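Local coordinates for ABC-type transport system, molybdenum-specific extracellular solute-binding protein (Clostridium difficile, PDB 4KD5), which probably binds molybdate or tungstate outside the cell and delivers it to an ABC transporter, as a ModA-family solute-binding protein, at residues E73-V77 against S197-A201; S5-S11 against N33-N39; S98-M102 against K179-T184. All blocks are in the same frame, centred on the assembly; numbering follows the deposited sequence.

Contact 1: residues E73-V77 against S197-A201; sequences EKLLV and SVIKA. With FMT (formic acid), chain H.
Leu76 lays its isobutyl end over the beginning of the 197-201 segment: CD1 and CD2 both rest against Ser197 OG, each at 3.6 Å, and CD2 goes on to meet CD1 of Ile199 at 3.7 Å. CG of Leu76 is anti to its own carbonyl carbon (chi1 -62°), which swings both methyls toward Ser197, although the CB bond points away. Next along the chain, Val77 turns CG2 onto CG1 of Val198. Met67 and Leu70 of helix 65-72 pack on Leu76, and Lys209 of helix 205-215 touches both valines. Between these side chains the backbones are joined by a single bridge, Leu76 with Ile199. Val77 N gives a nearly straight bond to Val198 O (3.0 Å), and Lys200 N reaches Leu75 O at 2.9 Å from above the carbonyl plane, 47° out of it. The approach follows directly on a Schellman motif: Lys74, with positive phi, is the C-prime residue that ends helix 65-72, and the chain released there runs along the end of strand 193-198. Lys200 bends along the 74-76 backbone. Its CB sits against Leu75 O, and the bent chain brings NZ to Lys74 O at 3.4 Å, a weak hydrogen bond. On the Leu75 side lies a formate, probably from the crystallisation liquor; Ala201 N donates to its O1 (2.8 Å), while Leu75 CD2 and Ile199 CG2 approach its carbon. Thr80 OG1 ties the other end together, hydrogen-bonded with Val77 O and Val198 N. Ala14 of a second subunit packs on Leu75, and Val150 of that subunit on Lys74.

Contact 2: residues S5-S11 against N33-N39; sequences SVELNIS and NVKLTVN
Ile10 and Leu36 meet at the apolar centre, CD1 of the isoleucine 3.6 Å from CD2 of the leucine. The same leucine methyl rests on CB of Leu8, whose side chain runs beside that of Leu36 and points the same way; Leu8 CD1 goes on to Val34 CG1 at 4.0 Å. Phe211 of helix 205-215 packs on Leu8 and Leu36, and Glu24 of helix 17-28 touches Leu36 and Val38. The two strands are the parallel pair of a beta-alpha-beta unit, strand 6-13, helix 17-28, strand 34-41, and the axes of the segments 6-11 and 34-39 run 25° apart. Six backbone bonds lace them, from Val6 N to Asn33 O (2.8 Å) through to Asn39 N on Ile10 O. The pairing stays in register throughout, from Val6 with Val34 to Ser11 with Asn39. The reverse face is polar. There Asn9 OD1 lies 3.7 Å from Thr37 CB, and the extended chains of Glu7 and Lys35 cross, CG against CD, before their charges form a long salt bridge, OE2 to NZ 3.8 Å. At the margin Ser5 OG touches Lys35 CE and makes a weak bond to Asn33 O.

Contact 3: residues S98-M102 against K179-T184; sequences SVSGM and KVVEKT
Glu182 OE2 takes the backbone N-H of Met102 in a bond of 2.9 Å, with 164° at the hydrogen. The donor stands above the carboxylate plane, 37° out of it. The glutamate reaches this far because its CG is anti to the backbone N (chi1 -171°) and the chain beyond is extended, so that OE2 also lies 3.5 Å from Gly101 CA. Met102, present as selenomethionine, lays CB and CG by the same oxygen, its CG 3.7 Å from Glu182 CD, and the two side chains cross at about a right angle. Bends at chi2 and chi3 turn the rest of the selenomethionine, whose SE lies 4.4 Å from Thr184 CG2; Leu91 of strand 82-94, Phe166 of strand 164-168 and Leu134 pack on it. One residue back along the strand, Val181 sets CG1 against the loop backbone, 3.2 Å from Ser100 O and against Gly101 CA. Its other methyl, CG2, lies by Val99 O. Earlier in the loop, the extended chain of Lys179 brings NZ to 4.0 Å from Val99 O, a loose approach. Val99 packs on Val164 of strand 164-168, while Thr184 OG1 is bonded to Leu89 O. Two consecutive residues, Val181 and Glu182, thus turn toward the 98-102 loop, and the strand pairing accounts for it: both face Leu91 of the antiparallel strand 82-94, which makes this a classic beta bulge in strand 178-183, beside which the loop runs in nearly the same direction.

Overall arrangement
Contacts 1 and 2 lie on the same side of the chain's centre, their centres about 17 Å apart and their nearest atoms about 6 Å; contact 3 lies on the opposite side, its centre about 41 Å from that of contact 1 and about 40 Å from that of contact 2. This spread suits the two-lobed build of periplasmic-binding-type proteins. Along the chain contact 2 closes first, and contact 3 is nested inside the loop closed by contact 1. The predicted molybdate site draws on both sides: Ser43 is about 9 Å from Ser11 of contact 2 and about 12 Å from Ile199 of contact 1, side chain to side chain, while Tyr168 is about 8 Å from Thr184 of contact 3.

Contact 1: residues E73-V77 against S197-A201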
loop_
_atom_site.group_PDB
_atom_site.type_symbol
_atom_site.label_atom_id
_atom_site.label_comp_id
_atom_site.label_asym_id
_atom_site.label_seq_id
_atom_site.Cartn_x
_atom_site.Cartn_y
_atom_site.Cartn_z
ATOM N N GLU A 73 5.253 -21.423 10.871
ATOM C CA GLU A 73 6.259 -21.554 9.824
ATOM C C GLU A 73 6.528 -20.202 9.160
ATOM O O GLU A 73 7.250 -20.122 8.164
ATOM C CB GLU A 73 5.813 -22.592 8.787
ATOM C CG GLU A 73 5.515 -23.976 9.370
ATOM C CD GLU A 73 4.643 -24.824 8.455
ATOM O OE1 GLU A 73 3.971 -24.248 7.575
ATOM O OE2 GLU A 73 4.628 -26.063 8.618
ATOM N N LYS A 74 5.931 -19.149 9.718
ATOM C CA LYS A 74 6.153 -17.771 9.268
ATOM C C LYS A 74 5.814 -17.516 7.794
ATOM O O LYS A 74 6.502 -16.763 7.105
ATOM C CB LYS A 74 7.585 -17.322 9.597
ATOM C CG LYS A 74 7.849 -17.153 11.093
ATOM C CD LYS A 74 9.170 -16.440 11.347
ATOM C CE LYS A 74 9.181 -15.763 12.708
ATOM N NZ LYS A 74 8.024 -14.836 12.858
ATOM N N LEU A 75 4.731 -18.131 7.329
ATOM C CA LEU A 75 4.290 -17.976 5.950
ATOM C C LEU A 75 3.174 -16.937 5.846
ATOM O O LEU A 75 2.600 -16.734 4.773
ATOM C CB LEU A 75 3.827 -19.320 5.384
ATOM C CG LEU A 75 4.892 -20.414 5.291
ATOM C CD1 LEU A 75 4.288 -21.736 4.858
ATOM C CD2 LEU A 75 5.989 -20.014 4.327
ATOM N N LEU A 76 2.884 -16.269 6.961
ATOM C CA LEU A 76 1.822 -15.267 7.004
ATOM C C LEU A 76 2.361 -13.895 7.385
ATOM O O LEU A 76 3.375 -13.789 8.082
ATOM C CB LEU A 76 0.737 -15.668 8.007
ATOM C CG LEU A 76 -0.039 -16.960 7.770
ATOM C CD1 LEU A 76 -1.142 -17.133 8.800
ATOM C CD2 LEU A 76 -0.630 -16.974 6.381
ATOM N N VAL A 77 1.687 -12.850 6.911
ATOM C CA VAL A 77 1.880 -11.510 7.449
ATOM C C VAL A 77 1.046 -11.468 8.731
ATOM O O VAL A 77 -0.167 -11.253 8.681
ATOM C CB VAL A 77 1.410 -10.428 6.455
ATOM C CG1 VAL A 77 1.763 -9.042 6.965
ATOM C CG2 VAL A 77 2.045 -10.647 5.091
ATOM N N SER A 197 -6.028 -14.154 6.284
ATOM C CA SER A 197 -4.677 -13.619 6.453
ATOM C C SER A 197 -4.022 -13.306 5.114
ATOM O O SER A 197 -4.272 -13.992 4.123
ATOM C CB SER A 197 -3.805 -14.600 7.238
ATOM O OG SER A 197 -2.515 -14.057 7.451
ATOM N N VAL A 198 -3.183 -12.274 5.083
ATOM C CA VAL A 198 -2.362 -12.004 3.907
ATOM C C VAL A 198 -1.165 -12.954 3.939
ATOM O O VAL A 198 -0.579 -13.182 5.001
ATOM C CB VAL A 198 -1.876 -10.543 3.871
ATOM C CG1 VAL A 198 -0.934 -10.315 2.700
ATOM C CG2 VAL A 198 -3.054 -9.598 3.768
ATOM N N ILE A 199 -0.812 -13.516 2.787
ATOM C CA ILE A 199 0.306 -14.451 2.702
ATOM C C ILE A 199 1.640 -13.699 2.638
ATOM O O ILE A 199 1.754 -12.695 1.935
ATOM C CB ILE A 199 0.143 -15.374 1.485
ATOM C CG1 ILE A 199 -1.207 -16.087 1.544
ATOM C CG2 ILE A 199 1.258 -16.393 1.418
ATOM C CD1 ILE A 199 -1.409 -16.902 2.804
ATOM N N LYS A 200 2.641 -14.184 3.372
ATOM C CA LYS A 200 3.938 -13.511 3.487
ATOM C C LYS A 200 4.681 -13.417 2.155
ATOM O O LYS A 200 5.258 -12.381 1.825
ATOM C CB LYS A 200 4.804 -14.240 4.518
ATOM C CG LYS A 200 6.119 -13.559 4.843
ATOM C CD LYS A 200 5.897 -12.290 5.641
ATOM C CE LYS A 200 6.895 -12.188 6.784
ATOM N NZ LYS A 200 6.882 -13.408 7.640
ATOM N N ALA A 201 4.650 -14.500 1.387
ATOM C CA ALA A 201 5.379 -14.562 0.119
ATOM C C ALA A 201 4.729 -13.751 -0.996
ATOM O O ALA A 201 5.300 -13.614 -2.078
ATOM C CB ALA A 201 5.555 -15.996 -0.320
HETATM C C FMT H . 4.105 -18.122 2.130
HETATM O O1 FMT H . 4.498 -17.018 2.513
HETATM O O2 FMT H . 4.462 -18.680 1.092
#

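Contact 2: residues S5-S11 against N33-N39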
loop_
_atom_site.group_PDB
_atom_site.type_symbol
_atom_site.label_atom_id
_atom_site.label_comp_id
_atom_site.label_asym_id
_atom_site.label_seq_id
_atom_site.Cartn_x
_atom_site.Cartn_y
_atom_site.Cartn_z
ATOM N N SER A 5 -2.308 -2.186 -12.965
ATOM C CA SER A 5 -3.296 -3.195 -12.592
ATOM C C SER A 5 -2.683 -4.274 -11.699
ATOM O O SER A 5 -1.504 -4.606 -11.827
ATOM C CB SER A 5 -3.914 -3.829 -13.840
ATOM O OG SER A 5 -4.841 -4.843 -13.494
ATOM N N VAL A 6 -3.491 -4.812 -10.789
ATOM C CA VAL A 6 -3.022 -5.818 -9.842
ATOM C C VAL A 6 -3.889 -7.071 -9.898
ATOM O O VAL A 6 -5.116 -6.981 -9.956
ATOM C CB VAL A 6 -3.014 -5.269 -8.400
ATOM C CG1 VAL A 6 -2.624 -6.354 -7.420
ATOM C CG2 VAL A 6 -2.052 -4.106 -8.283
ATOM N N GLU A 7 -3.246 -8.236 -9.891
ATOM C CA GLU A 7 -3.964 -9.503 -9.855
ATOM C C GLU A 7 -3.693 -10.221 -8.537
ATOM O O GLU A 7 -2.576 -10.682 -8.292
ATOM C CB GLU A 7 -3.565 -10.381 -11.043
ATOM C CG GLU A 7 -3.853 -9.742 -12.396
ATOM C CD GLU A 7 -3.267 -10.520 -13.558
ATOM O OE1 GLU A 7 -2.512 -11.484 -13.316
ATOM O OE2 GLU A 7 -3.563 -10.165 -14.718
ATOM N N LEU A 8 -4.716 -10.304 -7.691
ATOM C CA LEU A 8 -4.594 -10.978 -6.400
ATOM C C LEU A 8 -5.095 -12.419 -6.484
ATOM O O LEU A 8 -6.172 -12.684 -7.031
ATOM C CB LEU A 8 -5.365 -10.226 -5.312
ATOM C CG LEU A 8 -4.886 -8.835 -4.904
ATOM C CD1 LEU A 8 -5.792 -8.254 -3.825
ATOM C CD2 LEU A 8 -3.457 -8.880 -4.412
ATOM N N ASN A 9 -4.307 -13.348 -5.955
ATOM C CA ASN A 9 -4.744 -14.730 -5.841
ATOM C C ASN A 9 -5.324 -14.989 -4.461
ATOM O O ASN A 9 -4.618 -14.888 -3.453
ATOM C CB ASN A 9 -3.578 -15.685 -6.114
ATOM C CG ASN A 9 -3.269 -15.820 -7.588
ATOM O OD1 ASN A 9 -4.141 -16.162 -8.388
ATOM N ND2 ASN A 9 -2.026 -15.536 -7.960
ATOM N N ILE A 10 -6.612 -15.308 -4.409
ATOM C CA ILE A 10 -7.250 -15.640 -3.140
ATOM C C ILE A 10 -7.623 -17.121 -3.088
ATOM O O ILE A 10 -8.279 -17.638 -3.995
ATOM C CB ILE A 10 -8.500 -14.774 -2.870
ATOM C CG1 ILE A 10 -8.102 -13.331 -2.569
ATOM C CG2 ILE A 10 -9.286 -15.315 -1.688
ATOM C CD1 ILE A 10 -7.869 -12.487 -3.788
ATOM N N SER A 11 -7.190 -17.803 -2.033
ATOM C CA SER A 11 -7.619 -19.175 -1.780
ATOM C C SER A 11 -8.577 -19.176 -0.593
ATOM O O SER A 11 -8.262 -18.620 0.460
ATOM C CB SER A 11 -6.421 -20.077 -1.501
ATOM O OG SER A 11 -5.597 -19.535 -0.493
ATOM N N ASN A 33 -8.914 -1.321 -10.428
ATOM C CA ASN A 33 -7.539 -1.732 -10.707
ATOM C C ASN A 33 -7.149 -3.132 -10.235
ATOM O O ASN A 33 -6.037 -3.587 -10.500
ATOM C CB ASN A 33 -6.556 -0.706 -10.144
ATOM C CG ASN A 33 -6.060 0.262 -11.197
ATOM O OD1 ASN A 33 -4.867 0.303 -11.503
ATOM N ND2 ASN A 33 -6.974 1.042 -11.765
ATOM N N VAL A 34 -8.052 -3.816 -9.542
ATOM C CA VAL A 34 -7.747 -5.146 -9.024
ATOM C C VAL A 34 -8.558 -6.229 -9.724
ATOM O O VAL A 34 -9.783 -6.128 -9.830
ATOM C CB VAL A 34 -7.971 -5.228 -7.502
ATOM C CG1 VAL A 34 -7.672 -6.631 -6.990
ATOM C CG2 VAL A 34 -7.091 -4.224 -6.795
ATOM N N LYS A 35 -7.861 -7.250 -10.216
ATOM C CA LYS A 35 -8.502 -8.445 -10.747
ATOM C C LYS A 35 -8.317 -9.559 -9.729
ATOM O O LYS A 35 -7.188 -9.859 -9.334
ATOM C CB LYS A 35 -7.856 -8.855 -12.069
ATOM C CG LYS A 35 -7.747 -7.738 -13.095
ATOM C CD LYS A 35 -6.652 -8.044 -14.108
ATOM C CE LYS A 35 -6.667 -7.073 -15.281
ATOM N NZ LYS A 35 -5.583 -7.385 -16.261
ATOM N N LEU A 36 -9.414 -10.178 -9.307
ATOM C CA LEU A 36 -9.345 -11.243 -8.310
ATOM C C LEU A 36 -9.456 -12.621 -8.961
ATOM O O LEU A 36 -10.337 -12.855 -9.791
ATOM C CB LEU A 36 -10.449 -11.068 -7.263
ATOM C CG LEU A 36 -10.468 -9.783 -6.436
ATOM C CD1 LEU A 36 -11.709 -9.721 -5.559
ATOM C CD2 LEU A 36 -9.226 -9.678 -5.575
ATOM N N THR A 37 -8.558 -13.530 -8.589
ATOM C CA THR A 37 -8.654 -14.919 -9.031
ATOM C C THR A 37 -8.844 -15.813 -7.806
ATOM O O THR A 37 -7.915 -16.008 -7.017
ATOM C CB THR A 37 -7.409 -15.354 -9.825
ATOM O OG1 THR A 37 -7.370 -14.653 -11.074
ATOM C CG2 THR A 37 -7.445 -16.847 -10.104
ATOM N N VAL A 38 -10.050 -16.351 -7.644
ATOM C CA VAL A 38 -10.378 -17.114 -6.442
ATOM C C VAL A 38 -10.322 -18.624 -6.668
ATOM O O VAL A 38 -11.071 -19.174 -7.478
ATOM C CB VAL A 38 -11.760 -16.731 -5.877
ATOM C CG1 VAL A 38 -11.971 -17.394 -4.538
ATOM C CG2 VAL A 38 -11.867 -15.232 -5.711
ATOM N N ASN A 39 -9.429 -19.284 -5.938
ATOM C CA ASN A 39 -9.310 -20.734 -5.981
ATOM C C ASN A 39 -9.938 -21.354 -4.733
ATOM O O ASN A 39 -9.705 -20.884 -3.617
ATOM C CB ASN A 39 -7.839 -21.133 -6.096
ATOM C CG ASN A 39 -7.639 -22.635 -6.132
ATOM O OD1 ASN A 39 -7.888 -23.286 -7.149
ATOM N ND2 ASN A 39 -7.161 -23.192 -5.024
#

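Contact 3: residues S98-M102 against K179-T184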
loop_
_atom_site.group_PDB
_atom_site.type_symbol
_atom_site.label_atom_id
_atom_site.label_comp_id
_atom_site.label_asym_id
_atom_site.label_seq_id
_atom_site.Cartn_x
_atom_site.Cartn_y
_atom_site.Cartn_z
ATOM N N SER A 98 -44.071 -27.024 12.294
ATOM C CA SER A 98 -44.608 -26.565 13.584
ATOM C C SER A 98 -43.831 -27.055 14.822
ATOM O O SER A 98 -44.366 -27.061 15.932
ATOM C CB SER A 98 -46.112 -26.858 13.724
ATOM O OG SER A 98 -46.862 -26.190 12.723
ATOM N N VAL A 99 -42.571 -27.450 14.636
ATOM C CA VAL A 99 -41.664 -27.639 15.769
ATOM C C VAL A 99 -41.294 -26.259 16.327
ATOM O O VAL A 99 -40.923 -25.360 15.570
ATOM C CB VAL A 99 -40.388 -28.414 15.370
ATOM C CG1 VAL A 99 -39.359 -28.358 16.487
ATOM C CG2 VAL A 99 -40.722 -29.862 15.060
ATOM N N SER A 100 -41.396 -26.095 17.644
ATOM C CA SER A 100 -41.259 -24.781 18.281
ATOM C C SER A 100 -39.822 -24.337 18.565
ATOM O O SER A 100 -39.453 -23.195 18.284
ATOM C CB SER A 100 -42.077 -24.734 19.573
ATOM O OG SER A 100 -41.665 -23.659 20.398
ATOM N N GLY A 101 -39.016 -25.229 19.135
ATOM C CA GLY A 101 -37.656 -24.879 19.515
ATOM C C GLY A 101 -36.808 -26.020 20.046
ATOM O O GLY A 101 -37.132 -27.192 19.847
HETATM N N MSE A 102 -35.717 -25.667 20.726
HETATM C CA MSE A 102 -34.787 -26.645 21.287
HETATM C C MSE A 102 -35.422 -27.485 22.390
HETATM O O MSE A 102 -35.045 -28.638 22.587
HETATM C CB MSE A 102 -33.528 -25.956 21.824
HETATM C CG MSE A 102 -32.612 -25.373 20.760
HETATM SE SE MSE A 102 -31.629 -26.705 19.736
HETATM C CE MSE A 102 -30.535 -27.395 21.181
ATOM N N LYS A 179 -37.179 -24.427 7.409
ATOM C CA LYS A 179 -37.274 -23.218 8.217
ATOM C C LYS A 179 -36.326 -23.315 9.412
ATOM O O LYS A 179 -36.097 -24.405 9.940
ATOM C CB LYS A 179 -38.721 -22.994 8.660
ATOM C CG LYS A 179 -38.947 -23.008 10.161
ATOM C CD LYS A 179 -40.436 -23.146 10.464
ATOM C CE LYS A 179 -40.697 -23.149 11.963
ATOM N NZ LYS A 179 -42.130 -23.410 12.285
ATOM N N VAL A 180 -35.755 -22.183 9.818
ATOM C CA VAL A 180 -34.836 -22.160 10.957
ATOM C C VAL A 180 -35.618 -21.963 12.249
ATOM O O VAL A 180 -36.109 -20.868 12.527
ATOM C CB VAL A 180 -33.776 -21.054 10.804
ATOM C CG1 VAL A 180 -32.844 -21.028 12.005
ATOM C CG2 VAL A 180 -32.978 -21.267 9.534
ATOM N N VAL A 181 -35.728 -23.035 13.029
ATOM C CA VAL A 181 -36.517 -23.034 14.257
ATOM C C VAL A 181 -35.893 -22.171 15.351
ATOM O O VAL A 181 -36.564 -21.352 15.979
ATOM C CB VAL A 181 -36.676 -24.463 14.796
ATOM C CG1 VAL A 181 -37.475 -24.458 16.072
ATOM C CG2 VAL A 181 -37.344 -25.354 13.764
ATOM N N GLU A 182 -34.601 -22.370 15.576
ATOM C CA GLU A 182 -33.885 -21.652 16.621
ATOM C C GLU A 182 -32.385 -21.763 16.388
ATOM O O GLU A 182 -31.903 -22.778 15.879
ATOM C CB GLU A 182 -34.247 -22.223 17.997
ATOM C CG GLU A 182 -33.730 -21.401 19.171
ATOM C CD GLU A 182 -34.089 -22.008 20.518
ATOM O OE1 GLU A 182 -33.412 -21.679 21.513
ATOM O OE2 GLU A 182 -35.051 -22.804 20.586
ATOM N N LYS A 183 -31.645 -20.719 16.751
ATOM C CA LYS A 183 -30.193 -20.767 16.665
ATOM C C LYS A 183 -29.630 -21.182 18.016
ATOM O O LYS A 183 -30.017 -20.632 19.045
ATOM C CB LYS A 183 -29.630 -19.406 16.249
ATOM C CG LYS A 183 -30.293 -18.819 15.008
ATOM C CD LYS A 183 -29.431 -17.748 14.347
ATOM C CE LYS A 183 -30.058 -17.267 13.045
ATOM N NZ LYS A 183 -29.144 -16.382 12.269
ATOM N N THR A 184 -28.724 -22.157 18.011
ATOM C CA THR A 184 -28.101 -22.614 19.249
ATOM C C THR A 184 -27.332 -21.471 19.890
ATOM O O THR A 184 -26.759 -20.635 19.189
ATOM C CB THR A 184 -27.162 -23.827 19.031
ATOM O OG1 THR A 184 -26.010 -23.428 18.279
ATOM C CG2 THR A 184 -27.889 -24.944 18.298
#